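Local coordinates for protein imidazoleglycerol-phosphate dehydratase (PDB 5DNX) that catalyses the dehydration of imidazoleglycerol phosphate to imidazole acetol phosphate, the sixth step of histidine biosynthesis, at residues A[29-34]-A[150-155]; A[83-88]-A[144-149]. All coordinates share one frame; numbering follows the deposited sequence.

Interaction 1: A[29-34]-A[150-155]; sequences HMLTAF and AAFKGL. With MN (manganese (II) ion), chain E; 5LD ([(2R)-2-hydroxy-3-(1H-1,2,4-triazol-1-yl)propyl]phosphonic acid), chain F.
The side chain of Phe152 leaves its helix with CG opposite the carbonyl carbon (chi1 -81°), and Met30 starts in the same staggered position before bending again at chi2 and chi3. These turns lay Met30 CB over the centre of the Phe152 ring, in a CH-pi contact 3.4 Å from the ring centroid and only 4° off its normal. Further along the bent chain, Met30 CG is 3.7 Å from Phe152 CE2. Met30 SD reaches the rim obliquely, a Met-aromatic contact 4.4 Å from the centroid of the Phe152 ring. The two side chains cross at about a right angle. Phe34 CB sits at the edge of the same ring. The Phe34 ring turns its own edge to Leu155, with Phe34 CD1 3.8 Å from Leu155 CB. An alanine in place of Phe152 would probably leave Met30 CB and SD without the ring they pack on and open a gap between the helices. The contact packs helix 25-38 on helix 144-162, beside the manganese site. Their short segments run in roughly the same direction, with axes 7.8 Å apart and 32° from parallel. Phe122 and Leu119 of helix 116-130 also pack against Phe152. At the other end the contact runs into the active site. Ala33 CB touches the stem of Lys153 at CG. Beyond CG the lysine chain is extended, and Lys153 NZ donates a hydrogen bond to the phosphonate O10 of the bound triazole inhibitor at 2.7 Å. His29 NE2 binds a manganese ion at 2.3 Å, and the inhibitor atoms O13 and N1 bind the same ion.

Interaction 2: A[83-88]-A[144-149]; sequences PMDDAL and AHHIVE. With MN (manganese (II) ion), chain E; MN (manganese (II) ion), chain D; 5LD ([(2R)-2-hydroxy-3-(1H-1,2,4-triazol-1-yl)propyl]phosphonic acid), chain F.
A type II' beta turn from Met84 to Ala87 joins strands 77-84 and 87-94 and packs against the start of helix 144-162, with Met84 CA 5.6 Å from His146 CA. The turn is closed by backbone hydrogen bonds in both directions between Met84 and Ala87. His146 is gripped at two ring nitrogens. Its ND1 donates to Asp86 OD1 at 2.7 Å, with an N-H...O angle of 160°. The acceptor lies nearly in the ring plane and is met on its syn side, although the carboxylate and ring planes are 52° apart. The other ring nitrogen, His146 NE2, binds one manganese ion at 2.3 Å. This metal bond and the bond to Asp86 together hold the rotation of the imidazole. Asp86 OD2 is held by the backbone N of Glu142 and Asn143. Together these contacts build part of the two-manganese site of this dehydratase. His52, Glu56 and Glu121 of a second subunit bind the His146 ion, and His53 of that subunit binds the other. Asp85 reaches the His146 ion through a water that donates to Asp85 OD2 at 2.6 Å. Its OD1 forms a salt bridge with Arg98 of a third subunit. Met84 has CG opposite the backbone N (chi1 -170°) and is extended throughout, which carries Met84 CE to 3.3 Å from the inhibitor N2. On the way Met84 SD packs 3.8 Å from Glu149 CB. The other manganese ion takes His145 NE2 and Glu149 OE1. One face of the His145 ring lies against C5 of the triazole. Ala87 CB rests on the helix backbone, 3.6 Å from His146 O.

Both interactions use helix 144-162, and their centres are about 11 Å apart. Interaction 1 packs helix 25-38 on it; interaction 2 packs the turn of the 83-88 segment on its start. They share one manganese ion: His29 of interaction 1 and His145 and Glu149 of interaction 2 all bind it. His29 NE2 lies 3.1 Å from Glu149 OE1. Met30 SD packs 3.6 Å from Glu149 CA, which joins the two contacts there. Lys153 NZ also packs 3.5 Å from Met84 SD. The inhibitor spans both contacts, with its phosphonate at Lys153 and its triazole bridging the two manganese ions.

Interaction 1: A[29-34]-A[150-155]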
# COMPACT_ATOMS: atom_id res chain seq x y z
N HIS A 29 30.89 36.97 5.59
CA HIS A 29 31.63 35.73 5.67
C HIS A 29 31.58 34.95 4.35
O HIS A 29 32.61 34.46 3.88
CB HIS A 29 31.09 34.87 6.81
CG HIS A 29 31.82 33.58 7.01
ND1 HIS A 29 33.20 33.49 6.98
CD2 HIS A 29 31.37 32.35 7.34
CE1 HIS A 29 33.56 32.25 7.23
NE2 HIS A 29 32.48 31.54 7.46
N MET A 30 30.40 34.80 3.77
CA MET A 30 30.26 34.07 2.51
C MET A 30 31.04 34.75 1.37
O MET A 30 31.69 34.07 0.57
CB MET A 30 28.78 33.94 2.14
CG MET A 30 27.93 33.08 3.05
SD MET A 30 28.58 31.41 3.29
CE MET A 30 29.44 31.66 4.81
N LEU A 31 30.98 36.07 1.30
CA LEU A 31 31.70 36.81 0.27
C LEU A 31 33.20 36.74 0.49
O LEU A 31 33.96 36.77 -0.47
CB LEU A 31 31.27 38.26 0.18
CG LEU A 31 29.85 38.48 -0.31
CD1 LEU A 31 29.44 39.94 -0.14
CD2 LEU A 31 29.61 38.02 -1.74
N THR A 32 33.62 36.70 1.74
CA THR A 32 35.03 36.56 2.06
C THR A 32 35.53 35.21 1.53
O THR A 32 36.57 35.16 0.88
CB THR A 32 35.27 36.73 3.58
OG1 THR A 32 34.90 38.07 3.96
CG2 THR A 32 36.72 36.44 3.98
N ALA A 33 34.75 34.15 1.73
CA ALA A 33 35.07 32.82 1.18
C ALA A 33 35.11 32.85 -0.34
O ALA A 33 36.03 32.33 -0.98
CB ALA A 33 34.07 31.78 1.68
N PHE A 34 34.12 33.49 -0.94
CA PHE A 34 34.05 33.58 -2.39
C PHE A 34 35.31 34.25 -2.95
O PHE A 34 35.95 33.72 -3.87
CB PHE A 34 32.80 34.37 -2.80
CG PHE A 34 32.72 34.62 -4.26
CD1 PHE A 34 32.25 33.65 -5.12
CD2 PHE A 34 33.19 35.81 -4.80
CE1 PHE A 34 32.21 33.86 -6.48
CE2 PHE A 34 33.15 36.04 -6.17
CZ PHE A 34 32.67 35.06 -7.01
N ALA A 150 30.26 25.89 1.62
CA ALA A 150 30.82 25.09 0.53
C ALA A 150 30.39 25.62 -0.85
O ALA A 150 31.21 25.68 -1.77
CB ALA A 150 30.46 23.63 0.68
N ALA A 151 29.13 26.03 -0.97
CA ALA A 151 28.66 26.63 -2.22
C ALA A 151 29.44 27.93 -2.56
O ALA A 151 29.83 28.11 -3.70
CB ALA A 151 27.17 26.87 -2.16
N PHE A 152 29.65 28.81 -1.59
CA PHE A 152 30.41 30.05 -1.86
C PHE A 152 31.90 29.78 -2.14
O PHE A 152 32.46 30.39 -3.05
CB PHE A 152 30.26 31.08 -0.73
CG PHE A 152 28.99 31.89 -0.81
CD1 PHE A 152 29.00 33.14 -1.43
CD2 PHE A 152 27.80 31.42 -0.27
CE1 PHE A 152 27.85 33.91 -1.50
CE2 PHE A 152 26.63 32.20 -0.31
CZ PHE A 152 26.66 33.43 -0.95
N LYS A 153 32.51 28.88 -1.39
CA LYS A 153 33.88 28.44 -1.67
C LYS A 153 33.96 27.88 -3.09
O LYS A 153 34.89 28.20 -3.86
CB LYS A 153 34.33 27.37 -0.68
CG LYS A 153 34.61 27.83 0.74
CD LYS A 153 34.91 26.61 1.63
CE LYS A 153 35.51 27.00 2.98
NZ LYS A 153 35.53 25.86 3.95
N GLY A 154 32.98 27.05 -3.44
CA GLY A 154 32.97 26.39 -4.75
C GLY A 154 32.75 27.34 -5.91
O GLY A 154 33.35 27.21 -6.97
N LEU A 155 31.89 28.33 -5.69
CA LEU A 155 31.70 29.40 -6.66
C LEU A 155 32.99 30.18 -6.90
O LEU A 155 33.33 30.47 -8.05
CB LEU A 155 30.61 30.35 -6.23
CG LEU A 155 29.17 29.95 -6.55
CD1 LEU A 155 28.18 30.80 -5.74
CD2 LEU A 155 28.93 30.07 -8.05
MN MN E . 32.32 29.47 8.37
O10 5LD F . 36.90 25.95 6.33
P9 5LD F . 37.75 26.99 7.07
O11 5LD F . 38.23 26.44 8.40
O12 5LD F . 38.87 27.53 6.23
C8 5LD F . 36.70 28.44 7.41
C7 5LD F . 35.28 28.19 7.94
O13 5LD F . 34.56 29.44 7.96
C6 5LD F . 35.28 27.66 9.37
N2 5LD F . 34.05 26.94 9.71
N1 5LD F . 32.82 27.54 9.43
C5 5LD F . 31.92 26.64 9.85
N4 5LD F . 32.53 25.55 10.36
C3 5LD F . 33.87 25.77 10.29

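Interaction 2: A[83-88]-A[144-149]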
# COMPACT_ATOMS: atom_id res chain seq x y z
N PRO A 83 34.22 19.99 -0.42
CA PRO A 83 33.84 19.35 0.83
C PRO A 83 33.94 20.36 1.95
O PRO A 83 34.82 21.23 1.93
CB PRO A 83 34.90 18.25 1.00
CG PRO A 83 36.09 18.77 0.30
CD PRO A 83 35.60 19.64 -0.80
N MET A 84 33.01 20.30 2.89
CA MET A 84 33.17 21.03 4.13
C MET A 84 32.55 20.22 5.25
O MET A 84 31.33 20.21 5.40
CB MET A 84 32.59 22.44 4.06
CG MET A 84 33.01 23.23 5.29
SD MET A 84 32.47 24.94 5.32
CE MET A 84 33.09 25.33 6.94
N ASP A 85 33.39 19.53 6.01
CA ASP A 85 32.95 18.53 6.96
C ASP A 85 31.90 17.60 6.28
O ASP A 85 32.21 16.99 5.25
CB ASP A 85 32.43 19.21 8.24
CG ASP A 85 33.55 19.85 9.06
OD1 ASP A 85 34.70 19.98 8.55
OD2 ASP A 85 33.26 20.18 10.23
N ASP A 86 30.69 17.53 6.82
CA ASP A 86 29.62 16.70 6.23
C ASP A 86 29.18 17.10 4.84
O ASP A 86 28.65 16.27 4.12
CB ASP A 86 28.37 16.71 7.12
CG ASP A 86 27.88 18.12 7.42
OD1 ASP A 86 28.60 18.82 8.14
OD2 ASP A 86 26.82 18.51 6.93
N ALA A 87 29.29 18.39 4.50
CA ALA A 87 28.86 18.88 3.20
C ALA A 87 29.80 18.50 2.06
O ALA A 87 31.01 18.51 2.19
CB ALA A 87 28.67 20.40 3.23
N LEU A 88 29.21 18.23 0.91
CA LEU A 88 29.92 17.99 -0.33
C LEU A 88 29.06 18.60 -1.42
O LEU A 88 27.95 18.14 -1.66
CB LEU A 88 30.08 16.50 -0.55
CG LEU A 88 30.98 16.11 -1.74
CD1 LEU A 88 32.39 16.64 -1.54
CD2 LEU A 88 30.98 14.60 -1.91
N ALA A 144 23.56 23.54 7.61
CA ALA A 144 23.29 24.70 6.77
C ALA A 144 24.54 25.53 6.45
O ALA A 144 24.75 25.92 5.31
CB ALA A 144 22.25 25.60 7.45
N HIS A 145 25.33 25.83 7.48
CA HIS A 145 26.52 26.67 7.32
C HIS A 145 27.53 25.95 6.42
O HIS A 145 28.10 26.55 5.51
CB HIS A 145 27.08 26.94 8.70
CG HIS A 145 28.21 27.92 8.78
ND1 HIS A 145 28.29 28.83 9.80
CD2 HIS A 145 29.36 28.04 8.07
CE1 HIS A 145 29.43 29.50 9.72
NE2 HIS A 145 30.09 29.04 8.67
N HIS A 146 27.76 24.66 6.67
CA HIS A 146 28.72 23.90 5.84
C HIS A 146 28.28 23.83 4.37
O HIS A 146 29.09 23.99 3.46
CB HIS A 146 28.91 22.51 6.38
CG HIS A 146 29.52 22.47 7.75
ND1 HIS A 146 29.41 21.37 8.56
CD2 HIS A 146 30.17 23.41 8.48
CE1 HIS A 146 30.02 21.59 9.71
NE2 HIS A 146 30.47 22.82 9.70
N ILE A 147 26.98 23.64 4.16
CA ILE A 147 26.44 23.56 2.81
C ILE A 147 26.57 24.89 2.07
O ILE A 147 27.06 24.94 0.93
CB ILE A 147 24.96 23.06 2.80
CG1 ILE A 147 24.89 21.59 3.26
CG2 ILE A 147 24.36 23.21 1.42
CD1 ILE A 147 23.50 21.09 3.68
N VAL A 148 26.12 25.95 2.72
CA VAL A 148 26.13 27.25 2.09
C VAL A 148 27.55 27.76 1.89
O VAL A 148 27.89 28.28 0.80
CB VAL A 148 25.26 28.24 2.84
CG1 VAL A 148 25.36 29.64 2.22
CG2 VAL A 148 23.77 27.80 2.84
N GLU A 149 28.40 27.58 2.89
CA GLU A 149 29.79 28.02 2.76
C GLU A 149 30.51 27.19 1.69
O GLU A 149 31.29 27.74 0.93
CB GLU A 149 30.52 27.98 4.09
CG GLU A 149 31.92 28.57 4.00
CD GLU A 149 32.62 28.72 5.32
OE1 GLU A 149 31.99 28.62 6.40
OE2 GLU A 149 33.84 28.95 5.26
MN MN E . 32.32 29.47 8.37
MN MN D . 31.62 23.76 11.47
O10 5LD F . 36.90 25.95 6.33
P9 5LD F . 37.75 26.99 7.07
O11 5LD F . 38.23 26.44 8.40
O12 5LD F . 38.87 27.53 6.23
C8 5LD F . 36.70 28.44 7.41
C7 5LD F . 35.28 28.19 7.94
O13 5LD F . 34.56 29.44 7.96
C6 5LD F . 35.28 27.66 9.37
N2 5LD F . 34.05 26.94 9.71
N1 5LD F . 32.82 27.54 9.43
C5 5LD F . 31.92 26.64 9.85
N4 5LD F . 32.53 25.55 10.36
C3 5LD F . 33.87 25.77 10.29
O HOH W 1 33.53 22.68 11.00